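Local atomic coordinates of uncharacterized protein (Chaetomium thermophilum, PDB entry 3LPZ), a protein that probably acts in the Get pathway of tail-anchored protein biogenesis, as an alpha-solenoid Get4 that binds Get5 and serves multiple interactions. Residues A[58-62]-A[74-78]; A[189-194]-A[209-213]. All coordinates share one frame. Residues are numbered along the deposited sequence.

Interaction 1: residues A[58-62]-A[74-78]; sequences LASVS and GGDLA
Residues 58-62 and 74-78 are one-and-a-bit turns of two successive, nearly antiparallel helices, 51-67 and 71-88; the short axes approach to 8.7 Å at a signed crossing angle of -162°. Both backbones are regular alpha-helix, with Ser-62 N hydrogen-bonded to Leu-58 O and Ala-78 N to Gly-74 O. Leu-58, an m,t rotamer, leaves its helix sideways, yet its end swings in so that CD2 lies 4.0 Å from CG of Leu-77. One turn on, Val-61 (t) brings CG1 to 3.7 Å from Leu-77 CD2. Leu-77, its chi1 of -104° between the usual wells, thus sits against both, a branched apolar residue filling the space between the helices; Thr-38 of helix 28-47 touches it and Val-61 too. Ser-62 points at the partner helix where the backbones are closest, its CA 4.5 Å from that of Gly-74. With chi1 t, its OG donates to Gly-74 O at 2.9 Å and lies 3.5 Å from Ala-78 CB, while its CB meets Leu-77 CB at 3.8 Å. Glycine suits this spot, since an ideal CB there would lie a tight 3.3 Å from Ser-62 O. Such close antiparallel pairing of consecutive helices is characteristic of the helical hairpins that build an alpha-solenoid.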
ATOM      1  N   LEU A  58     -23.110  10.112 -14.340  1.00 18.85           N
ATOM      2  CA  LEU A  58     -22.088   9.067 -14.537  1.00 18.61           C
ATOM      3  C   LEU A  58     -21.992   8.103 -13.350  1.00 19.09           C
ATOM      4  O   LEU A  58     -21.907   6.877 -13.543  1.00 18.69           O
ATOM      5  CB  LEU A  58     -20.709   9.707 -14.829  1.00 17.83           C
ATOM      6  CG  LEU A  58     -20.679  10.418 -16.190  1.00 16.93           C
ATOM      7  CD1 LEU A  58     -19.409  11.255 -16.357  1.00 16.38           C
ATOM      8  CD2 LEU A  58     -20.805   9.416 -17.327  1.00 16.53           C
ATOM      9  N   ALA A  59     -21.970   8.640 -12.128  1.00 19.48           N
ATOM     10  CA  ALA A  59     -21.851   7.769 -10.944  1.00 20.56           C
ATOM     11  C   ALA A  59     -23.070   6.847 -10.795  1.00 20.92           C
ATOM     12  O   ALA A  59     -22.907   5.670 -10.530  1.00 20.21           O
ATOM     13  CB  ALA A  59     -21.614   8.607  -9.624  1.00 20.68           C
ATOM     14  N   SER A  60     -24.284   7.378 -10.959  1.00 20.75           N
ATOM     15  CA  SER A  60     -25.475   6.543 -10.758  1.00 21.43           C
ATOM     16  C   SER A  60     -25.568   5.468 -11.834  1.00 20.98           C
ATOM     17  O   SER A  60     -25.806   4.300 -11.524  1.00 21.71           O
ATOM     18  CB  SER A  60     -26.765   7.379 -10.796  1.00 22.11           C
ATOM     19  OG  SER A  60     -26.697   8.435  -9.869  1.00 25.23           O
ATOM     20  N   VAL A  61     -25.353   5.847 -13.089  1.00 20.00           N
ATOM     21  CA  VAL A  61     -25.518   4.913 -14.201  1.00 19.87           C
ATOM     22  C   VAL A  61     -24.365   3.891 -14.267  1.00 20.17           C
ATOM     23  O   VAL A  61     -24.580   2.714 -14.608  1.00 19.82           O
ATOM     24  CB  VAL A  61     -25.699   5.637 -15.570  1.00 19.68           C
ATOM     25  CG1 VAL A  61     -25.715   4.616 -16.743  1.00 19.73           C
ATOM     26  CG2 VAL A  61     -26.994   6.533 -15.584  1.00 20.76           C
ATOM     27  N   SER A  62     -23.149   4.342 -13.955  1.00 19.69           N
ATOM     28  CA  SER A  62     -22.012   3.435 -13.842  1.00 20.56           C
ATOM     29  C   SER A  62     -22.307   2.322 -12.838  1.00 20.76           C
ATOM     30  O   SER A  62     -22.092   1.135 -13.133  1.00 21.05           O
ATOM     31  CB  SER A  62     -20.742   4.160 -13.379  1.00 20.69           C
ATOM     32  OG  SER A  62     -19.758   3.173 -13.083  1.00 24.59           O
ATOM     33  N   GLY A  74     -20.051  -0.346 -17.673  1.00 22.66           N
ATOM     34  CA  GLY A  74     -20.054   0.265 -16.340  1.00 22.62           C
ATOM     35  C   GLY A  74     -18.684   0.784 -15.931  1.00 22.35           C
ATOM     36  O   GLY A  74     -18.575   1.879 -15.343  1.00 21.85           O
ATOM     37  N   GLY A  75     -17.642   0.007 -16.231  1.00 22.17           N
ATOM     38  CA  GLY A  75     -16.265   0.414 -15.887  1.00 22.34           C
ATOM     39  C   GLY A  75     -15.809   1.603 -16.722  1.00 22.64           C
ATOM     40  O   GLY A  75     -15.122   2.497 -16.236  1.00 22.43           O
ATOM     41  N   ASP A  76     -16.166   1.596 -18.002  1.00 22.65           N
ATOM     42  CA  ASP A  76     -15.830   2.712 -18.874  1.00 22.72           C
ATOM     43  C   ASP A  76     -16.492   4.002 -18.344  1.00 21.74           C
ATOM     44  O   ASP A  76     -15.866   5.069 -18.305  1.00 21.00           O
ATOM     45  CB  ASP A  76     -16.273   2.415 -20.304  1.00 23.91           C
ATOM     46  CG  ASP A  76     -15.317   1.486 -21.035  1.00 27.95           C
ATOM     47  OD1 ASP A  76     -14.229   1.160 -20.507  1.00 31.23           O
ATOM     48  OD2 ASP A  76     -15.652   1.074 -22.163  1.00 33.52           O
ATOM     49  N   LEU A  77     -17.743   3.904 -17.900  1.00 20.54           N
ATOM     50  CA  LEU A  77     -18.393   5.081 -17.297  1.00 20.20           C
ATOM     51  C   LEU A  77     -17.721   5.517 -15.991  1.00 19.25           C
ATOM     52  O   LEU A  77     -17.648   6.718 -15.700  1.00 18.26           O
ATOM     53  CB  LEU A  77     -19.887   4.837 -17.060  1.00 20.81           C
ATOM     54  CG  LEU A  77     -20.841   5.508 -18.034  1.00 23.49           C
ATOM     55  CD1 LEU A  77     -20.329   5.520 -19.469  1.00 24.38           C
ATOM     56  CD2 LEU A  77     -22.214   4.959 -17.920  1.00 23.71           C
ATOM     57  N   ALA A  78     -17.254   4.539 -15.209  1.00 18.32           N
ATOM     58  CA  ALA A  78     -16.548   4.851 -13.956  1.00 18.82           C
ATOM     59  C   ALA A  78     -15.238   5.582 -14.257  1.00 18.84           C
ATOM     60  O   ALA A  78     -14.864   6.508 -13.548  1.00 17.86           O
ATOM     61  CB  ALA A  78     -16.294   3.568 -13.117  1.00 18.20           C
TER

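Interaction 2: residues A[189-194]-A[209-213]; sequences YCARAV and AYRIF
A cysteine lies against an aromatic face where segment 189-194 of helix 186-199 meets segment 209-213 of helix 203-220: Cys-190 CB stands 3.8 Å from the Phe-213 ring centroid, 22° off its normal, a CH-pi contact, and SG is 4.5 Å from that centroid in an oblique sulfur-aromatic contact. The segments run roughly antiparallel, at 149°, axes 9.1 Å apart, with CA pairs Cys-190 to Phe-213 at 6.3 Å and Ala-193 to Ala-209 at 5.8 Å. Segment 209-213 is regular alpha-helix; in 189-194, Ala-193 N pairs with Cys-190 O at 3.0 Å and only weakly with Tyr-189 O (3.4 Å), phi reaching -95° and -100° at Ala-193 and Val-194. Phe-213 (chi1 t) puts CE2 3.8 Å from Tyr-189 CB. Small residues permit close packing: Ala-193 CB and Ala-209 CB are 3.9 Å apart, and Ala-209 CB lies 3.3 Å from Ala-193 O, a buried carbonyl oxygen without a hydrogen-bond partner. Branched Val-194 (t) sets CG2 3.8 Å from Tyr-210 CB. Tyr-210 pairs an apolar ring, CD1 4.3 Å from Cys-190 SG, with a hydroxyl hydrogen-bonded to Ser-249 OG and Arg-237 N. Helix 243-256 packs on Cys-190, Val-194 and Tyr-210, whereas helix 166-179 supplies Tyr-175, edge-to-face with Phe-213.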
ATOM      1  N   TYR A 189       8.027 -12.313   7.389  1.00 19.23           N
ATOM      2  CA  TYR A 189       6.705 -11.768   7.136  1.00 18.85           C
ATOM      3  C   TYR A 189       6.426 -10.602   8.038  1.00 19.33           C
ATOM      4  O   TYR A 189       5.808  -9.617   7.609  1.00 19.84           O
ATOM      5  CB  TYR A 189       5.629 -12.853   7.247  1.00 18.00           C
ATOM      6  CG  TYR A 189       5.769 -13.858   6.112  1.00 19.30           C
ATOM      7  CD1 TYR A 189       5.225 -13.592   4.849  1.00 20.14           C
ATOM      8  CD2 TYR A 189       6.520 -15.030   6.275  1.00 16.94           C
ATOM      9  CE1 TYR A 189       5.384 -14.501   3.788  1.00 20.44           C
ATOM     10  CE2 TYR A 189       6.677 -15.936   5.226  1.00 20.10           C
ATOM     11  CZ  TYR A 189       6.111 -15.662   3.992  1.00 20.04           C
ATOM     12  OH  TYR A 189       6.279 -16.541   2.958  1.00 22.19           O
ATOM     13  N   CYS A 190       6.934 -10.663   9.263  1.00 18.99           N
ATOM     14  CA  CYS A 190       6.811  -9.515  10.147  1.00 20.52           C
ATOM     15  C   CYS A 190       7.507  -8.291   9.524  1.00 19.92           C
ATOM     16  O   CYS A 190       6.931  -7.190   9.522  1.00 20.12           O
ATOM     17  CB  CYS A 190       7.371  -9.839  11.548  1.00 20.31           C
ATOM     18  SG  CYS A 190       7.020  -8.553  12.742  1.00 25.21           S
ATOM     19  N   ALA A 191       8.706  -8.507   8.960  1.00 18.56           N
ATOM     20  CA  ALA A 191       9.488  -7.443   8.341  1.00 18.51           C
ATOM     21  C   ALA A 191       8.770  -6.816   7.157  1.00 18.71           C
ATOM     22  O   ALA A 191       8.849  -5.628   6.992  1.00 18.47           O
ATOM     23  CB  ALA A 191      10.880  -7.916   7.944  1.00 17.46           C
ATOM     24  N   ARG A 192       8.049  -7.614   6.362  1.00 19.10           N
ATOM     25  CA  ARG A 192       7.226  -7.082   5.257  1.00 19.43           C
ATOM     26  C   ARG A 192       6.102  -6.150   5.716  1.00 20.32           C
ATOM     27  O   ARG A 192       5.631  -5.329   4.920  1.00 20.91           O
ATOM     28  CB  ARG A 192       6.659  -8.215   4.382  1.00 18.44           C
ATOM     29  CG  ARG A 192       7.759  -9.052   3.689  1.00 19.48           C
ATOM     30  CD  ARG A 192       7.149 -10.074   2.689  1.00 20.52           C
ATOM     31  NE  ARG A 192       6.671  -9.422   1.466  1.00 21.14           N
ATOM     32  CZ  ARG A 192       7.459  -9.001   0.475  1.00 26.76           C
ATOM     33  NH1 ARG A 192       8.791  -9.154   0.530  1.00 27.28           N
ATOM     34  NH2 ARG A 192       6.919  -8.434  -0.598  1.00 27.88           N
ATOM     35  N   ALA A 193       5.656  -6.287   6.969  1.00 21.20           N
ATOM     36  CA  ALA A 193       4.614  -5.390   7.527  1.00 22.42           C
ATOM     37  C   ALA A 193       5.197  -4.228   8.284  1.00 22.73           C
ATOM     38  O   ALA A 193       4.496  -3.230   8.460  1.00 25.64           O
ATOM     39  CB  ALA A 193       3.689  -6.144   8.483  1.00 22.46           C
ATOM     40  N   VAL A 194       6.428  -4.363   8.770  1.00 20.69           N
ATOM     41  CA  VAL A 194       7.034  -3.355   9.660  1.00 20.42           C
ATOM     42  C   VAL A 194       7.992  -2.421   8.938  1.00 20.35           C
ATOM     43  O   VAL A 194       7.841  -1.206   9.042  1.00 19.29           O
ATOM     44  CB  VAL A 194       7.782  -4.019  10.843  1.00 20.41           C
ATOM     45  CG1 VAL A 194       8.607  -2.987  11.608  1.00 20.12           C
ATOM     46  CG2 VAL A 194       6.773  -4.697  11.768  1.00 20.03           C
ATOM     47  N   ALA A 209       1.711  -2.518  13.168  1.00 19.24           N
ATOM     48  CA  ALA A 209       1.874  -3.767  12.410  1.00 18.91           C
ATOM     49  C   ALA A 209       2.649  -4.809  13.233  1.00 18.99           C
ATOM     50  O   ALA A 209       2.271  -5.969  13.300  1.00 17.76           O
ATOM     51  CB  ALA A 209       2.582  -3.511  11.074  1.00 18.99           C
ATOM     52  N   TYR A 210       3.710  -4.372  13.895  1.00 18.81           N
ATOM     53  CA  TYR A 210       4.486  -5.249  14.753  1.00 19.20           C
ATOM     54  C   TYR A 210       3.628  -5.855  15.884  1.00 19.86           C
ATOM     55  O   TYR A 210       3.650  -7.065  16.143  1.00 19.29           O
ATOM     56  CB  TYR A 210       5.636  -4.447  15.342  1.00 19.58           C
ATOM     57  CG  TYR A 210       6.313  -5.145  16.485  1.00 21.15           C
ATOM     58  CD1 TYR A 210       7.260  -6.145  16.250  1.00 19.60           C
ATOM     59  CD2 TYR A 210       5.994  -4.812  17.816  1.00 24.49           C
ATOM     60  CE1 TYR A 210       7.871  -6.810  17.308  1.00 22.03           C
ATOM     61  CE2 TYR A 210       6.615  -5.473  18.878  1.00 25.83           C
ATOM     62  CZ  TYR A 210       7.554  -6.467  18.608  1.00 24.72           C
ATOM     63  OH  TYR A 210       8.169  -7.113  19.666  1.00 28.18           O
ATOM     64  N   ARG A 211       2.838  -5.018  16.539  1.00 20.74           N
ATOM     65  CA  ARG A 211       2.027  -5.515  17.646  1.00 22.22           C
ATOM     66  C   ARG A 211       0.978  -6.515  17.134  1.00 21.40           C
ATOM     67  O   ARG A 211       0.806  -7.590  17.706  1.00 22.85           O
ATOM     68  CB  ARG A 211       1.377  -4.347  18.391  1.00 23.03           C
ATOM     69  CG  ARG A 211       2.430  -3.479  19.110  1.00 27.66           C
ATOM     70  CD  ARG A 211       1.784  -2.524  20.093  1.00 35.36           C
ATOM     71  NE  ARG A 211       1.294  -1.317  19.460  1.00 41.13           N
ATOM     72  CZ  ARG A 211       1.874  -0.120  19.594  1.00 45.01           C
ATOM     73  NH1 ARG A 211       2.977   0.036  20.335  1.00 47.22           N
ATOM     74  NH2 ARG A 211       1.347   0.930  18.994  1.00 46.23           N
ATOM     75  N   ILE A 212       0.299  -6.176  16.052  1.00 20.63           N
ATOM     76  CA  ILE A 212      -0.702  -7.098  15.478  1.00 20.18           C
ATOM     77  C   ILE A 212      -0.087  -8.425  15.044  1.00 19.20           C
ATOM     78  O   ILE A 212      -0.636  -9.511  15.363  1.00 18.47           O
ATOM     79  CB  ILE A 212      -1.501  -6.446  14.320  1.00 20.16           C
ATOM     80  CG1 ILE A 212      -2.328  -5.233  14.819  1.00 21.06           C
ATOM     81  CG2 ILE A 212      -2.380  -7.477  13.568  1.00 19.93           C
ATOM     82  CD1 ILE A 212      -3.501  -5.541  15.833  1.00 22.00           C
ATOM     83  N   PHE A 213       1.034  -8.368  14.329  1.00 18.31           N
ATOM     84  CA  PHE A 213       1.615  -9.603  13.787  1.00 19.00           C
ATOM     85  C   PHE A 213       2.066 -10.505  14.960  1.00 19.23           C
ATOM     86  O   PHE A 213       1.779 -11.713  14.984  1.00 19.14           O
ATOM     87  CB  PHE A 213       2.817  -9.287  12.877  1.00 18.56           C
ATOM     88  CG  PHE A 213       3.425 -10.493  12.245  1.00 18.65           C
ATOM     89  CD1 PHE A 213       4.367 -11.269  12.936  1.00 18.01           C
ATOM     90  CD2 PHE A 213       3.062 -10.868  10.939  1.00 18.06           C
ATOM     91  CE1 PHE A 213       4.942 -12.418  12.330  1.00 19.55           C
ATOM     92  CE2 PHE A 213       3.620 -11.997  10.336  1.00 19.32           C
ATOM     93  CZ  PHE A 213       4.559 -12.783  11.032  1.00 19.10           C
TER

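Overall arrangement
Interactions 1 and 2 follow one another along the chain and each joins two consecutive, roughly antiparallel helices. The two lie on opposite sides of the chain's centre, their centres about 38 Å and their nearest atoms about 29 Å apart, and do not touch; intervening helices such as 94-104, 112-128 and 136-148 connect them in sequence. The centre of interaction 1 lies about 26 Å from the chain's centre, toward the N-terminal end, that of interaction 2 about 14 Å. The same hairpin theme is realised differently: the first pair combines a hydrogen bond from a serine hydroxyl to a glycine carbonyl with leucine and valine packing, whereas the second relies on apolar packing of alanine, valine, cysteine and aromatic residues. Both are buried framework of the elongated alpha-solenoid.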